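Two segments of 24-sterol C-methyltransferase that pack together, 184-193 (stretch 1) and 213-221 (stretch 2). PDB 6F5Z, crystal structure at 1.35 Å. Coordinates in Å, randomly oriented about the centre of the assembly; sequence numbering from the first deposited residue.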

# COMPACT_ATOMS: atom_id res chain seq x y z
N SER B 184 -0.28 10.57 -2.60
CA SER B 184 -1.18 11.61 -3.10
C SER B 184 -1.84 11.04 -4.37
O SER B 184 -1.14 10.50 -5.23
N ILE B 185 -3.16 11.13 -4.46
CA ILE B 185 -3.90 10.67 -5.63
C ILE B 185 -4.49 11.91 -6.30
O ILE B 185 -5.33 12.60 -5.70
N ALA B 186 -4.00 12.19 -7.52
CA ALA B 186 -4.47 13.38 -8.21
C ALA B 186 -5.91 13.23 -8.68
O ALA B 186 -6.36 12.11 -9.02
N ASP B 187 -6.63 14.39 -8.74
CA ASP B 187 -7.97 14.44 -9.32
C ASP B 187 -7.72 14.98 -10.72
O ASP B 187 -7.44 16.18 -10.91
N LEU B 188 -7.82 14.08 -11.71
CA LEU B 188 -7.57 14.45 -13.12
C LEU B 188 -8.87 14.74 -13.84
O LEU B 188 -8.84 15.17 -15.00
N ASP B 189 -10.01 14.47 -13.21
CA ASP B 189 -11.31 14.61 -13.85
C ASP B 189 -11.89 15.98 -13.75
O ASP B 189 -12.63 16.40 -14.64
N ILE B 190 -11.65 16.68 -12.64
CA ILE B 190 -12.24 18.01 -12.50
C ILE B 190 -11.70 18.94 -13.58
O ILE B 190 -10.49 18.99 -13.84
N ASP B 191 -12.62 19.67 -14.24
CA ASP B 191 -12.24 20.59 -15.32
C ASP B 191 -11.56 21.83 -14.73
O ASP B 191 -12.01 22.37 -13.72
N ILE B 192 -10.46 22.22 -15.34
CA ILE B 192 -9.75 23.42 -14.92
C ILE B 192 -9.86 24.41 -16.09
O ILE B 192 -9.28 24.15 -17.15
N PRO B 193 -10.65 25.49 -15.94
CA PRO B 193 -10.81 26.45 -17.06
C PRO B 193 -9.50 27.12 -17.46
O PRO B 193 -8.49 27.12 -16.74
N TYR B 213 -5.65 20.15 -7.27
CA TYR B 213 -6.16 18.90 -7.82
C TYR B 213 -5.15 18.01 -8.50
O TYR B 213 -5.25 16.79 -8.35
N ARG B 214 -4.25 18.59 -9.32
CA ARG B 214 -3.31 17.76 -10.09
C ARG B 214 -2.07 17.45 -9.27
O ARG B 214 -1.48 16.40 -9.51
N THR B 215 -1.69 18.32 -8.30
CA THR B 215 -0.45 18.13 -7.54
C THR B 215 -0.71 17.51 -6.18
O THR B 215 -0.13 16.47 -5.88
N PHE B 216 -1.50 18.17 -5.33
CA PHE B 216 -1.77 17.67 -3.97
C PHE B 216 -2.77 16.52 -4.00
O PHE B 216 -2.52 15.44 -3.48
N GLY B 217 -3.93 16.76 -4.59
CA GLY B 217 -4.97 15.73 -4.64
C GLY B 217 -5.39 15.23 -3.26
O GLY B 217 -5.37 15.97 -2.27
N THR B 218 -5.80 13.96 -3.21
CA THR B 218 -6.28 13.30 -2.00
C THR B 218 -5.12 12.58 -1.33
O THR B 218 -4.39 11.84 -1.99
N LEU B 219 -4.99 12.76 -0.01
CA LEU B 219 -3.96 12.02 0.71
C LEU B 219 -4.53 10.64 1.09
O LEU B 219 -5.63 10.56 1.64
N LEU B 220 -3.78 9.57 0.82
CA LEU B 220 -4.18 8.24 1.23
C LEU B 220 -3.11 7.69 2.14
O LEU B 220 -1.94 7.68 1.75
N THR B 221 -3.53 7.20 3.35
CA THR B 221 -2.57 6.50 4.22
C THR B 221 -3.17 5.13 4.49
O THR B 221 -4.36 5.01 4.77

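The two stretches meet as a short antiparallel strand pairing that gives way to a loop running along the end of a helix, where one arginine ties the loop backbone together; 685 Å² of surface is buried, both sides summed. In the paired part, Ile185 and Thr218 form the hydrogen-bonded pair, with Ile185 N to Thr218 O at 2.8 Å and Thr218 N to Ile185 O at 2.9 Å. Their side chains, both m at chi1, share one face of the sheet. Ile185 is extended at chi2 (t), which carries Ile185 CD1 to 4.1 Å from CD2 of Leu220, a tp leucine, in a buried apolar contact. Ser184 and Leu219 lie on the other face. The m rotamer of Ser184 places Ser184 OG 2.7 Å from a water, and that water donates to Phe216 O at 3.2 Å, so it links the strand to the last turn of the helix.

Gly217, with positive phi, makes the turn from helix to strand. Gly217 CA lies 3.3 Å from Ile185 O in a CA-H...O contact, and a CB on Gly217 would sit 2.1 Å from Ile185 O, leaving no room for a side chain. Nearby, Ala186 CB lies 3.5 Å from Arg214 O.

Asp187 N then donates to Tyr213 O at 2.8 Å, fastening the loop to the helix backbone. The Asp187 side chain (chi1 t) turns back to its own loop: Asp187 OD1 accepts from Asp189 N and Ile190 N, each N to OD1 distance being 3.0 Å. These bonds span the turn before Ile190, whose CA-to-CB bond points toward the helix. In its tt rotamer, Ile190 lays CG2 over one face of the Tyr213 ring, with Ile190 CG2 3.9 Å from the ring centroid and 25° off the normal, a CH-pi contact; the tyrosine, m at chi1, also points toward the loop.

Arg214 has the largest covered area, 127 Å². Its CA-to-CB bond runs sideways, but the mmt chain brings the guanidinium to the loop. Arg214 NH1 donates to Asp187 O at 2.8 Å and to Ile190 O at 2.9 Å, while Arg214 NH2 donates to Ile190 O at 3.0 Å. Both carbonyls lie near the guanidinium plane, which leaves its faces free for packing. CD1 of Ile192 (mt) covers one face, 3.6 Å from Arg214 CZ, and the backbone C of Leu188 lies over the opposite one. Although Leu188 starts away from the helix, Leu188 CD2 still reaches 3.8 Å from Arg214 CD.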

# COMPACT_ATOMS: atom_id res chain seq x y z
CB SER B 184 -0.36 12.83 -3.50
OG SER B 184 0.25 13.41 -2.35
CB ILE B 185 -5.01 9.69 -5.20
CG1 ILE B 185 -4.34 8.45 -4.50
CG2 ILE B 185 -5.80 9.22 -6.44
CD1 ILE B 185 -5.37 7.44 -3.99
CB ALA B 186 -3.59 13.65 -9.42
CB ASP B 187 -8.91 15.34 -8.52
CG ASP B 187 -10.29 15.44 -9.15
OD1 ASP B 187 -10.41 15.13 -10.36
OD2 ASP B 187 -11.24 15.78 -8.43
CB LEU B 188 -6.88 13.28 -13.84
CG LEU B 188 -5.49 12.87 -13.33
CD1 LEU B 188 -4.88 11.79 -14.23
CD2 LEU B 188 -4.54 14.04 -13.19
CB ASP B 189 -12.31 13.60 -13.29
CG ASP B 189 -11.90 12.20 -13.66
OD1 ASP B 189 -11.76 11.93 -14.87
OD2 ASP B 189 -11.62 11.40 -12.74
CB ILE B 190 -12.06 18.57 -11.05
CG1 ILE B 190 -12.89 19.85 -10.87
CG2 ILE B 190 -10.57 18.75 -10.69
CD1 ILE B 190 -13.04 20.35 -9.40
CB ASP B 191 -13.51 21.02 -16.10
CG ASP B 191 -13.24 21.99 -17.24
OD1 ASP B 191 -12.51 21.62 -18.18
OD2 ASP B 191 -13.76 23.13 -17.18
CB ILE B 192 -8.29 23.16 -14.49
CG1 ILE B 192 -8.32 22.22 -13.24
CG2 ILE B 192 -7.57 24.50 -14.15
CD1 ILE B 192 -6.98 21.85 -12.74
CB PRO B 193 -11.77 27.50 -16.48
CG PRO B 193 -12.44 26.88 -15.31
CD PRO B 193 -11.41 25.93 -14.74
CB TYR B 213 -7.36 19.19 -8.76
CG TYR B 213 -8.54 19.78 -8.00
CD1 TYR B 213 -9.26 19.01 -7.09
CD2 TYR B 213 -8.95 21.09 -8.21
CE1 TYR B 213 -10.31 19.56 -6.35
CE2 TYR B 213 -10.01 21.64 -7.49
CZ TYR B 213 -10.70 20.87 -6.57
OH TYR B 213 -11.76 21.37 -5.85
CB ARG B 214 -2.92 18.45 -11.42
CG ARG B 214 -4.10 18.87 -12.32
CD ARG B 214 -5.03 17.74 -12.75
NE ARG B 214 -5.81 18.14 -13.91
CZ ARG B 214 -7.12 18.41 -13.92
NH1 ARG B 214 -7.85 18.25 -12.81
NH2 ARG B 214 -7.71 18.85 -15.03
CB THR B 215 0.32 19.45 -7.44
OG1 THR B 215 0.59 19.95 -8.76
CG2 THR B 215 1.64 19.32 -6.70
CB PHE B 216 -2.32 18.79 -3.07
CG PHE B 216 -1.39 19.97 -2.82
CD1 PHE B 216 -0.01 19.81 -2.89
CD2 PHE B 216 -1.89 21.24 -2.57
CE1 PHE B 216 0.86 20.87 -2.62
CE2 PHE B 216 -1.03 22.31 -2.26
CZ PHE B 216 0.35 22.11 -2.29
CB THR B 218 -7.35 12.27 -2.39
OG1 THR B 218 -8.48 12.98 -2.93
CG2 THR B 218 -7.87 11.45 -1.22
CB LEU B 219 -3.61 12.79 2.01
CG LEU B 219 -2.80 11.99 3.08
CD1 LEU B 219 -1.43 11.63 2.56
CD2 LEU B 219 -2.60 12.85 4.33
CB LEU B 220 -4.33 7.29 0.03
CG LEU B 220 -4.53 5.79 0.38
CD1 LEU B 220 -5.91 5.56 1.07
CD2 LEU B 220 -4.42 4.93 -0.91
CB THR B 221 -2.39 7.26 5.56
OG1 THR B 221 -2.14 8.66 5.29
CG2 THR B 221 -1.21 6.70 6.39
O HOH W 1 -0.72 15.38 -0.78